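Local coordinates for high-potential iron-sulfur protein (Rhodoferax fermentans, PDB 1HLQ), which carries electrons through a high-potential [4Fe-4S] cluster in anaerobic electron transport, including photosynthetic transfer to the oxidized cytochrome bc1 complex via a membrane-bound c-type tetraheme, at residues 27-32 / 65-70; 5-10 / 17-22; 43-46 / 52-55. One frame throughout, in Å; residues are numbered along the deposited sequence.

Contact 1 (27-32 / 65-70); sequences TKYPKH and KGWCSA. With SF4 (iron/sulfur cluster), chain G.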
ATOM      1  N   THR A  27      20.478   5.959   6.484  1.00 18.72           N
ATOM      2  CA  THR A  27      20.366   6.948   7.566  1.00 19.71           C
ATOM      3  C   THR A  27      18.911   7.024   8.012  1.00 19.81           C
ATOM      4  O   THR A  27      18.610   7.010   9.200  1.00 20.24           O
ATOM      5  CB  THR A  27      20.899   8.306   7.088  1.00 21.50           C
ATOM      6  OG1 THR A  27      22.286   8.141   6.779  1.00 23.03           O
ATOM      7  CG2 THR A  27      20.697   9.374   8.143  1.00 23.38           C
ATOM      8  N   LYS A  28      17.994   7.041   7.043  1.00 19.91           N
ATOM      9  CA  LYS A  28      16.582   7.127   7.358  1.00 19.67           C
ATOM     10  C   LYS A  28      16.018   5.816   7.901  1.00 18.86           C
ATOM     11  O   LYS A  28      15.121   5.786   8.751  1.00 19.46           O
ATOM     12  CB  LYS A  28      15.762   7.531   6.132  1.00 21.48           C
ATOM     13  CG  LYS A  28      14.292   7.692   6.509  1.00 24.02           C
ATOM     14  CD  LYS A  28      13.447   8.250   5.395  1.00 26.25           C
ATOM     15  CE  LYS A  28      13.843   9.676   5.036  1.00 26.89           C
ATOM     16  NZ  LYS A  28      12.935  10.259   4.008  1.00 26.94           N
ATOM     17  N   TYR A  29      16.568   4.696   7.413  1.00 17.54           N
ATOM     18  CA  TYR A  29      16.119   3.364   7.809  1.00 16.91           C
ATOM     19  C   TYR A  29      17.301   2.566   8.364  1.00 18.10           C
ATOM     20  O   TYR A  29      17.924   1.746   7.684  0.70 16.36           O
ATOM     21  CB  TYR A  29      15.513   2.632   6.591  1.00 15.72           C
ATOM     22  CG  TYR A  29      14.487   3.423   5.798  1.00 14.57           C
ATOM     23  CD1 TYR A  29      13.212   3.634   6.287  1.00 15.38           C
ATOM     24  CD2 TYR A  29      14.800   4.006   4.580  1.00 14.86           C
ATOM     25  CE1 TYR A  29      12.269   4.370   5.594  1.00 14.87           C
ATOM     26  CE2 TYR A  29      13.877   4.748   3.866  1.00 14.64           C
ATOM     27  CZ  TYR A  29      12.611   4.932   4.384  1.00 14.32           C
ATOM     28  OH  TYR A  29      11.713   5.683   3.662  1.00 14.91           O
ATOM     29  N   PRO A  30      17.687   2.887   9.608  1.00 20.26           N
ATOM     30  CA  PRO A  30      18.847   2.262  10.225  1.00 20.82           C
ATOM     31  C   PRO A  30      18.726   0.777  10.498  1.00 20.96           C
ATOM     32  O   PRO A  30      19.771   0.159  10.782  1.00 23.08           O
ATOM     33  CB  PRO A  30      19.102   3.074  11.488  1.00 22.32           C
ATOM     34  CG  PRO A  30      17.761   3.599  11.839  1.00 22.29           C
ATOM     35  CD  PRO A  30      17.064   3.870  10.530  1.00 21.51           C
ATOM     36  N   LYS A  31      17.552   0.170  10.428  1.00 20.27           N
ATOM     37  CA  LYS A  31      17.405  -1.269  10.603  1.00 19.75           C
ATOM     38  C   LYS A  31      17.501  -2.036   9.283  1.00 18.85           C
ATOM     39  O   LYS A  31      17.474  -3.286   9.248  1.00 18.81           O
ATOM     40  CB  LYS A  31      16.090  -1.565  11.319  1.00 19.96           C
ATOM     41  CG  LYS A  31      16.109  -1.014  12.752  1.00 20.57           C
ATOM     42  CD  LYS A  31      14.804  -1.299  13.463  1.00 21.86           C
ATOM     43  CE  LYS A  31      14.772  -0.780  14.893  1.00 24.38           C
ATOM     44  NZ  LYS A  31      15.259  -1.770  15.876  1.00 25.62           N
ATOM     45  N   HIS A  32      17.653  -1.322   8.166  1.00 17.20           N
ATOM     46  CA  HIS A  32      17.877  -1.979   6.884  1.00 16.14           C
ATOM     47  C   HIS A  32      19.205  -2.728   6.941  1.00 16.83           C
ATOM     48  O   HIS A  32      20.186  -2.253   7.503  1.00 18.32           O
ATOM     49  CB  HIS A  32      17.987  -0.928   5.775  1.00 14.85           C
ATOM     50  CG  HIS A  32      18.692  -1.378   4.541  1.00 15.33           C
ATOM     51  ND1 HIS A  32      18.087  -1.896   3.421  1.00 16.34           N
ATOM     52  CD2 HIS A  32      20.035  -1.389   4.300  1.00 15.30           C
ATOM     53  CE1 HIS A  32      19.043  -2.218   2.544  1.00 14.71           C
ATOM     54  NE2 HIS A  32      20.228  -1.927   3.069  1.00 17.05           N
ATOM     55  N   LYS A  65      16.395  -7.447  -6.454  1.00 14.53           N
ATOM     56  CA  LYS A  65      17.529  -6.884  -5.768  0.60 15.08           C
ATOM     57  C   LYS A  65      17.155  -5.667  -4.931  1.00 14.62           C
ATOM     58  O   LYS A  65      17.973  -5.122  -4.192  1.00 15.55           O
ATOM     59  CB  LYS A  65      18.526  -6.298  -6.803  0.60 16.61           C
ATOM     60  CG  LYS A  65      19.424  -7.281  -7.501  0.60 17.62           C
ATOM     61  CD  LYS A  65      20.322  -6.610  -8.528  0.60 17.92           C
ATOM     62  CE  LYS A  65      21.228  -5.561  -7.913  0.60 17.30           C
ATOM     63  NZ  LYS A  65      22.395  -5.316  -8.804  0.60 17.26           N
ATOM     64  N   GLY A  66      15.931  -5.163  -5.109  1.00 13.72           N
ATOM     65  CA  GLY A  66      15.431  -3.960  -4.504  1.00 12.90           C
ATOM     66  C   GLY A  66      15.019  -4.070  -3.047  1.00 12.67           C
ATOM     67  O   GLY A  66      15.237  -5.081  -2.395  1.00 13.53           O
ATOM     68  N   TRP A  67      14.417  -3.008  -2.522  1.00 12.26           N
ATOM     69  CA  TRP A  67      14.024  -2.935  -1.123  1.00 12.57           C
ATOM     70  C   TRP A  67      13.070  -1.766  -0.912  1.00 12.71           C
ATOM     71  O   TRP A  67      13.128  -0.757  -1.595  1.00 13.05           O
ATOM     72  CB  TRP A  67      15.286  -2.655  -0.274  1.00 12.91           C
ATOM     73  CG  TRP A  67      15.055  -2.585   1.205  1.00 13.72           C
ATOM     74  CD1 TRP A  67      15.094  -3.624   2.083  1.00 13.63           C
ATOM     75  CD2 TRP A  67      14.760  -1.424   1.981  1.00 13.76           C
ATOM     76  NE1 TRP A  67      14.823  -3.199   3.367  1.00 13.68           N
ATOM     77  CE2 TRP A  67      14.618  -1.841   3.328  1.00 13.60           C
ATOM     78  CE3 TRP A  67      14.596  -0.066   1.688  1.00 13.96           C
ATOM     79  CZ2 TRP A  67      14.318  -0.955   4.360  1.00 14.72           C
ATOM     80  CZ3 TRP A  67      14.290   0.811   2.714  1.00 14.75           C
ATOM     81  CH2 TRP A  67      14.166   0.364   4.031  1.00 14.34           C
ATOM     82  N   CYS A  68      12.204  -1.932   0.082  1.00 12.75           N
ATOM     83  CA  CYS A  68      11.383  -0.820   0.546  1.00 12.49           C
ATOM     84  C   CYS A  68      11.181  -1.008   2.050  1.00 12.71           C
ATOM     85  O   CYS A  68      11.517  -2.049   2.615  1.00 13.14           O
ATOM     86  CB  CYS A  68      10.078  -0.603  -0.189  1.00 13.17           C
ATOM     87  SG  CYS A  68       8.714  -1.590   0.466  1.00 12.63           S
ATOM     88  N   SER A  69      10.653   0.041   2.680  1.00 12.84           N
ATOM     89  CA  SER A  69      10.534   0.056   4.139  1.00 13.11           C
ATOM     90  C   SER A  69       9.587  -0.988   4.676  1.00 12.33           C
ATOM     91  O   SER A  69       9.647  -1.294   5.877  1.00 13.04           O
ATOM     92  CB  SER A  69      10.031   1.468   4.493  0.55 14.16           C
ATOM     93  OG  SER A  69       9.909   1.682   5.877  0.55 15.11           O
ATOM     94  N   ALA A  70       8.695  -1.547   3.875  1.00 13.04           N
ATOM     95  CA  ALA A  70       7.793  -2.600   4.260  1.00 13.11           C
ATOM     96  C   ALA A  70       8.421  -3.983   4.205  1.00 12.92           C
ATOM     97  O   ALA A  70       7.714  -4.979   4.414  1.00 14.59           O
ATOM     98  CB  ALA A  70       6.538  -2.576   3.381  1.00 14.21           C
TER
HETATM   99 FE1  SF4 G  76      10.200  -5.296  -2.247  1.00 14.06          FE
HETATM  100 FE2  SF4 G  76       8.852  -6.345  -0.100  1.00 14.50          FE
HETATM  101 FE3  SF4 G  76       7.508  -5.121  -2.100  1.00 14.90          FE
HETATM  102 FE4  SF4 G  76       9.060  -3.675  -0.424  1.00 13.90          FE
HETATM  103  S1  SF4 G  76       7.190  -4.872   0.200  1.00 14.38           S
HETATM  104  S2  SF4 G  76       9.022  -3.458  -2.748  1.00 13.26           S
HETATM  105  S3  SF4 G  76      10.809  -5.110   0.002  1.00 12.76           S
HETATM  106  S4  SF4 G  76       8.698  -7.047  -2.349  1.00 14.54           S
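The backbone N of His32 donates to Tyr29 O over 3.1 Å, closing a type I beta turn that presents both of these residues' rings to Trp67. The result is an aromatic cluster in the interior of the HiPIP fold, next to the iron-sulfur site. Two different ring geometries build it. His32 turns its edge to the indole: ND1 stands 3.4 Å above the indole plane, offset toward the rim, and the His32 and five-membered-ring planes lie at 88°, a T-shaped pair. Trp67 in turn offers its own edge to Tyr29, CH2 lying 3.5 Å from Tyr29 CG, with the two planes at 60°. Lys28 CG covers one face of the tyrosine ring. Trp67 has CG anti to its N (chi1 -178°), which carries the six-membered ring out to the turn, while Ser69 N lies over the indole face opposite His32. The indole NE1 is satisfied by Gln36, which helps fix the ring's rotation. Ser69 adds a polar margin, OG lying 3.6 Å from Tyr29 CE1; this hydroxyl is hydrogen-bonded to Lys73 O of the second subunit, so the aromatic group borders the interface with that subunit. On the side of the chain turned from the aromatic rings, Cys68 SG binds iron FE4 at 2.3 Å and also accepts a hydrogen bond from Ala70 N, 3.4 Å away.

Contact 2 (5-10 / 17-22); sequences VAETDA and YVADTT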
ATOM      1  N   VAL A   5       8.664  -0.237 -11.224  1.00 14.09           N
ATOM      2  CA  VAL A   5       8.460   0.907 -10.343  1.00 13.83           C
ATOM      3  C   VAL A   5       9.596   1.900 -10.527  1.00 14.02           C
ATOM      4  O   VAL A   5      10.766   1.498 -10.642  1.00 15.26           O
ATOM      5  CB  VAL A   5       8.425   0.413  -8.877  1.00 14.04           C
ATOM      6  CG1 VAL A   5       8.476   1.559  -7.881  1.00 14.55           C
ATOM      7  CG2 VAL A   5       7.210  -0.476  -8.636  1.00 14.24           C
ATOM      8  N   ALA A   6       9.323   3.186 -10.608  1.00 13.99           N
ATOM      9  CA  ALA A   6      10.326   4.244 -10.633  1.00 14.41           C
ATOM     10  C   ALA A   6      10.529   4.721  -9.194  1.00 14.93           C
ATOM     11  O   ALA A   6       9.561   4.897  -8.452  1.00 15.63           O
ATOM     12  CB  ALA A   6       9.926   5.406 -11.522  1.00 14.83           C
ATOM     13  N   GLU A   7      11.762   5.003  -8.806  1.00 15.33           N
ATOM     14  CA  GLU A   7      12.064   5.483  -7.468  1.00 15.88           C
ATOM     15  C   GLU A   7      11.438   6.832  -7.187  1.00 16.27           C
ATOM     16  O   GLU A   7      11.285   7.200  -6.020  1.00 17.21           O
ATOM     17  CB  GLU A   7      13.580   5.507  -7.230  1.00 16.20           C
ATOM     18  CG  GLU A   7      14.171   4.118  -7.211  1.00 16.90           C
ATOM     19  CD  GLU A   7      15.673   4.049  -7.062  1.00 17.05           C
ATOM     20  OE1 GLU A   7      16.156   2.919  -7.291  1.00 16.83           O
ATOM     21  OE2 GLU A   7      16.292   5.093  -6.757  1.00 19.13           O
ATOM     22  N   THR A   8      11.087   7.602  -8.208  1.00 16.99           N
ATOM     23  CA  THR A   8      10.416   8.877  -8.064  1.00 17.44           C
ATOM     24  C   THR A   8       8.898   8.734  -8.019  1.00 16.58           C
ATOM     25  O   THR A   8       8.212   9.746  -7.858  1.00 18.49           O
ATOM     26  CB  THR A   8      10.809   9.787  -9.249  1.00 18.90           C
ATOM     27  OG1 THR A   8      10.606   9.049 -10.455  1.00 20.01           O
ATOM     28  CG2 THR A   8      12.248  10.260  -9.088  1.00 19.82           C
ATOM     29  N   ASP A   9       8.342   7.550  -8.216  1.00 15.58           N
ATOM     30  CA  ASP A   9       6.893   7.350  -8.104  1.00 15.71           C
ATOM     31  C   ASP A   9       6.477   7.694  -6.674  1.00 15.27           C
ATOM     32  O   ASP A   9       7.198   7.420  -5.718  1.00 15.72           O
ATOM     33  CB  ASP A   9       6.463   5.936  -8.435  1.00 16.20           C
ATOM     34  CG  ASP A   9       6.564   5.520  -9.891  1.00 16.52           C
ATOM     35  OD1 ASP A   9       6.515   4.306 -10.199  1.00 16.19           O
ATOM     36  OD2 ASP A   9       6.685   6.444 -10.746  1.00 18.29           O
ATOM     37  N   ALA A  10       5.301   8.297  -6.502  1.00 15.79           N
ATOM     38  CA  ALA A  10       4.879   8.740  -5.182  1.00 15.87           C
ATOM     39  C   ALA A  10       4.805   7.607  -4.163  1.00 15.74           C
ATOM     40  O   ALA A  10       5.288   7.786  -3.031  1.00 16.27           O
ATOM     41  CB  ALA A  10       3.512   9.423  -5.248  1.00 16.99           C
ATOM     42  N   TYR A  17      11.420   3.099  -1.486  1.00 13.12           N
ATOM     43  CA  TYR A  17      11.789   2.029  -2.397  1.00 13.18           C
ATOM     44  C   TYR A  17      13.022   2.375  -3.225  1.00 13.65           C
ATOM     45  O   TYR A  17      13.157   3.462  -3.775  1.00 14.49           O
ATOM     46  CB  TYR A  17      10.633   1.743  -3.376  1.00 13.42           C
ATOM     47  CG  TYR A  17      11.012   0.757  -4.462  1.00 13.36           C
ATOM     48  CD1 TYR A  17      10.969  -0.613  -4.280  1.00 13.27           C
ATOM     49  CD2 TYR A  17      11.399   1.223  -5.719  1.00 13.74           C
ATOM     50  CE1 TYR A  17      11.373  -1.483  -5.278  1.00 13.32           C
ATOM     51  CE2 TYR A  17      11.795   0.371  -6.731  1.00 12.92           C
ATOM     52  CZ  TYR A  17      11.748  -0.990  -6.514  1.00 12.72           C
ATOM     53  OH  TYR A  17      12.123  -1.874  -7.504  1.00 13.69           O
ATOM     54  N   VAL A  18      13.897   1.377  -3.331  1.00 12.79           N
ATOM     55  CA  VAL A  18      15.067   1.477  -4.197  1.00 13.89           C
ATOM     56  C   VAL A  18      15.100   0.198  -5.025  1.00 13.42           C
ATOM     57  O   VAL A  18      14.776  -0.892  -4.554  1.00 13.64           O
ATOM     58  CB  VAL A  18      16.403   1.689  -3.474  1.00 14.56           C
ATOM     59  CG1 VAL A  18      16.536   3.121  -2.970  1.00 15.48           C
ATOM     60  CG2 VAL A  18      16.571   0.678  -2.361  1.00 14.34           C
ATOM     61  N   ALA A  19      15.582   0.320  -6.273  1.00 14.10           N
ATOM     62  CA  ALA A  19      15.713  -0.835  -7.127  1.00 13.40           C
ATOM     63  C   ALA A  19      16.908  -1.707  -6.755  1.00 14.07           C
ATOM     64  O   ALA A  19      16.952  -2.851  -7.203  1.00 13.91           O
ATOM     65  CB  ALA A  19      15.831  -0.441  -8.591  1.00 14.85           C
ATOM     66  N   ASP A  20      17.778  -1.206  -5.889  1.00 14.40           N
ATOM     67  CA  ASP A  20      18.959  -1.954  -5.457  1.00 14.48           C
ATOM     68  C   ASP A  20      19.109  -1.696  -3.958  1.00 13.79           C
ATOM     69  O   ASP A  20      19.366  -0.577  -3.557  1.00 14.11           O
ATOM     70  CB  ASP A  20      20.191  -1.448  -6.195  1.00 15.60           C
ATOM     71  CG  ASP A  20      21.487  -2.139  -5.838  1.00 17.15           C
ATOM     72  OD1 ASP A  20      22.466  -1.897  -6.602  1.00 19.55           O
ATOM     73  OD2 ASP A  20      21.572  -2.866  -4.829  1.00 16.47           O
ATOM     74  N   THR A  21      18.932  -2.736  -3.162  1.00 13.97           N
ATOM     75  CA  THR A  21      19.016  -2.652  -1.710  1.00 14.23           C
ATOM     76  C   THR A  21      20.314  -2.063  -1.183  1.00 15.34           C
ATOM     77  O   THR A  21      20.325  -1.447  -0.107  1.00 16.10           O
ATOM     78  CB  THR A  21      18.755  -4.035  -1.097  1.00 14.55           C
ATOM     79  OG1 THR A  21      18.548  -3.850   0.303  1.00 14.96           O
ATOM     80  CG2 THR A  21      19.923  -4.977  -1.299  1.00 15.17           C
ATOM     81  N   THR A  22      21.396  -2.156  -1.963  1.00 16.36           N
ATOM     82  CA  THR A  22      22.658  -1.557  -1.556  1.00 17.19           C
ATOM     83  C   THR A  22      22.684  -0.048  -1.745  1.00 18.83           C
ATOM     84  O   THR A  22      23.726   0.593  -1.559  1.00 21.33           O
ATOM     85  CB  THR A  22      23.872  -2.166  -2.277  1.00 18.19           C
ATOM     86  OG1 THR A  22      23.861  -1.816  -3.676  1.00 19.79           O
ATOM     87  CG2 THR A  22      23.913  -3.666  -2.142  1.00 18.85           C
TER
HETATM   88  O   HOH W   1      12.150  -0.818  -9.948  1.00 14.81           O
HETATM   89  O   HOH W   2      18.592   1.802  -6.664  1.00 16.91           O
HETATM   90  O   HOH W   3      11.823   5.849  -3.650  1.00 18.55           O
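Glu7 reaches across to the backbone of Tyr17, Val18 and Ala19 from a type I beta turn, Ala6 to Asp9, just ahead of helix 10-14 in the HiPIP fold. Its CB lies 4.0 Å from Tyr17 O, and CG draws closer to the same oxygen, at 3.6 Å. The chain is extended beyond CG (chi2 177°), which takes CD past Val18 CA and sets the carboxylate beside the next peptide. There OE1 accepts from Ala19 N at 2.8 Å, almost straight at 174°, though the donor stands 35° out of the carboxylate plane. The same oxygen takes a bond from a water, which in turn accepts weakly from Asp20 N. A second water donates both to Glu7 O and to Tyr17 O and so bridges the two backbones. Val5 supplies the apolar part: its CG1 meets the ring of Tyr17 obliquely, 3.7 Å from CD2. That ring also packs on Phe57 and touches the iron-sulfur cluster, so the contact runs from an exposed glutamate to the wall of the cofactor pocket. Farther along 17-22, Asp20 OD2 accepts from Thr22 N, an Asx turn, and from Thr22 OG1 on the same face of the carboxylate. Tyr17 OH is hydrogen-bonded to Val63 N and to a third water, 2.7 Å from OH, which donates to Val5 O at 2.8 Å.

Contact 3 (43-46 / 52-55); sequences LYQG and GACP. With SF4 (iron/sulfur cluster), chain G.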
ATOM      1  N   LEU A  43       6.377 -10.474   0.862  1.00 18.20           N
ATOM      2  CA  LEU A  43       5.396  -9.901  -0.045  1.00 17.49           C
ATOM      3  C   LEU A  43       5.745 -10.080  -1.511  1.00 17.42           C
ATOM      4  O   LEU A  43       4.828 -10.023  -2.350  1.00 19.23           O
ATOM      5  CB  LEU A  43       5.154  -8.424   0.292  1.00 18.05           C
ATOM      6  CG  LEU A  43       4.677  -8.160   1.727  1.00 18.44           C
ATOM      7  CD1 LEU A  43       4.458  -6.678   1.965  1.00 18.26           C
ATOM      8  CD2 LEU A  43       3.422  -8.949   2.062  1.00 19.28           C
ATOM      9  N   TYR A  44       7.001 -10.322  -1.841  1.00 17.28           N
ATOM     10  CA  TYR A  44       7.420 -10.452  -3.237  1.00 17.58           C
ATOM     11  C   TYR A  44       6.728 -11.633  -3.907  1.00 19.01           C
ATOM     12  O   TYR A  44       6.707 -12.735  -3.350  1.00 20.49           O
ATOM     13  CB  TYR A  44       8.923 -10.583  -3.338  1.00 17.20           C
ATOM     14  CG  TYR A  44       9.520 -10.643  -4.724  1.00 16.88           C
ATOM     15  CD1 TYR A  44      10.298 -11.721  -5.114  1.00 17.43           C
ATOM     16  CD2 TYR A  44       9.345  -9.598  -5.631  1.00 17.20           C
ATOM     17  CE1 TYR A  44      10.868 -11.758  -6.374  1.00 17.79           C
ATOM     18  CE2 TYR A  44       9.916  -9.634  -6.884  1.00 17.14           C
ATOM     19  CZ  TYR A  44      10.682 -10.718  -7.255  1.00 17.12           C
ATOM     20  OH  TYR A  44      11.260 -10.780  -8.498  1.00 18.60           O
ATOM     21  N   GLN A  45       6.241 -11.414  -5.134  1.00 20.04           N
ATOM     22  CA  GLN A  45       5.538 -12.499  -5.827  1.00 21.95           C
ATOM     23  C   GLN A  45       6.309 -13.081  -6.991  1.00 22.27           C
ATOM     24  O   GLN A  45       5.857 -14.053  -7.624  1.00 24.02           O
ATOM     25  CB  GLN A  45       4.180 -11.972  -6.324  1.00 23.35           C
ATOM     26  CG  GLN A  45       3.312 -11.337  -5.271  1.00 26.12           C
ATOM     27  CD  GLN A  45       1.958 -10.819  -5.675  1.00 28.34           C
ATOM     28  OE1 GLN A  45       1.110 -10.501  -4.823  1.00 30.14           O
ATOM     29  NE2 GLN A  45       1.669 -10.723  -6.973  1.00 29.49           N
ATOM     30  N   GLY A  46       7.511 -12.601  -7.268  1.00 21.92           N
ATOM     31  CA  GLY A  46       8.308 -13.064  -8.377  1.00 22.74           C
ATOM     32  C   GLY A  46       9.134 -14.317  -8.236  1.00 24.36           C
ATOM     33  O   GLY A  46       9.862 -14.692  -9.171  1.00 24.58           O
ATOM     34  N   GLY A  52       9.501  -8.866 -10.469  1.00 17.35           N
ATOM     35  CA  GLY A  52       8.187  -9.457 -10.276  1.00 17.26           C
ATOM     36  C   GLY A  52       7.292  -8.526  -9.479  1.00 17.29           C
ATOM     37  O   GLY A  52       7.686  -7.414  -9.112  1.00 18.29           O
ATOM     38  N   ALA A  53       6.063  -8.981  -9.255  1.00 17.64           N
ATOM     39  CA  ALA A  53       5.082  -8.145  -8.602  1.00 17.82           C
ATOM     40  C   ALA A  53       5.217  -8.060  -7.082  1.00 17.84           C
ATOM     41  O   ALA A  53       5.683  -8.974  -6.411  1.00 19.15           O
ATOM     42  CB  ALA A  53       3.672  -8.670  -8.906  1.00 18.56           C
ATOM     43  N   CYS A  54       4.709  -6.940  -6.593  1.00 17.05           N
ATOM     44  CA  CYS A  54       4.609  -6.665  -5.159  1.00 16.40           C
ATOM     45  C   CYS A  54       3.226  -6.086  -4.926  1.00 17.74           C
ATOM     46  O   CYS A  54       2.809  -5.160  -5.632  1.00 18.23           O
ATOM     47  CB  CYS A  54       5.697  -5.693  -4.713  1.00 15.98           C
ATOM     48  SG  CYS A  54       5.398  -5.095  -3.029  1.00 15.69           S
ATOM     49  N   PRO A  55       2.498  -6.517  -3.902  1.00 18.58           N
ATOM     50  CA  PRO A  55       1.154  -6.020  -3.644  1.00 18.88           C
ATOM     51  C   PRO A  55       1.062  -4.549  -3.368  1.00 19.21           C
ATOM     52  O   PRO A  55       0.002  -3.919  -3.504  1.00 21.34           O
ATOM     53  CB  PRO A  55       0.654  -6.876  -2.482  1.00 19.35           C
ATOM     54  CG  PRO A  55       1.900  -7.355  -1.820  1.00 19.48           C
ATOM     55  CD  PRO A  55       2.882  -7.589  -2.954  1.00 18.93           C
TER
HETATM   56 FE1  SF4 G  76      10.200  -5.296  -2.247  1.00 14.06          FE
HETATM   57 FE2  SF4 G  76       8.852  -6.345  -0.100  1.00 14.50          FE
HETATM   58 FE3  SF4 G  76       7.508  -5.121  -2.100  1.00 14.90          FE
HETATM   59 FE4  SF4 G  76       9.060  -3.675  -0.424  1.00 13.90          FE
HETATM   60  S1  SF4 G  76       7.190  -4.872   0.200  1.00 14.38           S
HETATM   61  S2  SF4 G  76       9.022  -3.458  -2.748  1.00 13.26           S
HETATM   62  S3  SF4 G  76      10.809  -5.110   0.002  1.00 12.76           S
HETATM   63  S4  SF4 G  76       8.698  -7.047  -2.349  1.00 14.54           S
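The ring of Tyr44 has Gly52 N at its edge, near the ring plane, and Gly46 N over the centre of one face, 3.4 Å above it. Ala53 O and cluster sulfur S4 approach more obliquely. Tyr44 CG is anti to the backbone N (chi1 -176°), which swings the ring back alongside 52-53 although its CB points away from them. The approach of OH to Gly52 N is too poorly angled for a hydrogen bond; the hydroxyl is satisfied by Ala49 O instead. With an alanine here, Ala49 O would probably lose its hydroxyl partner and a gap open under Gly46 N and beside Gly52 N. A second flat group, the Gln45 amide, lies against Ala53 and Pro55, NE2 lying 3.5 Å from Ala53 CB and OE1 3.9 Å from Pro55 CD. The two segments run in roughly opposite directions and are tied by one backbone bond: Gln45 N donates to Ala53 O at 2.8 Å, with an N-H...O angle of 152° and a C=O...N angle of 166°. Close by, Gly46 CA and Gly52 CA come within 4.1 Å, with no side chain on either. At the other end, Leu43 CB packs on Pro55 CG at 4.0 Å, and Leu43 CD1 lies 3.7 Å from sulfur S1. Cys54 SG binds iron FE3 at 2.3 Å, and together with Leu43 and Tyr44 it lines the apolar, cysteine-ligated [4Fe-4S] pocket of a high-potential iron-sulfur protein.

Contact 1 is the most buried, all its touching residues lying inside, and it works through rings; contacts 2 and 3 are partly buried, and each has one direct hydrogen bond between its segments, from a backbone N-H, to a carboxylate in contact 2 and to a carbonyl in contact 3, with waters or apolar packing beside it. Contacts 1 and 2 join directly: Trp67 O faces Val18 N at 2.9 Å and Lys65 O faces Thr21 N at 2.8 Å, both probable hydrogen bonds. Contact 3 sits across the chain's centre, its own centre about 17 Å from that of contact 1, yet both supply a cysteine ligand to the same cluster, whereas contact 2 meets it through a tyrosine.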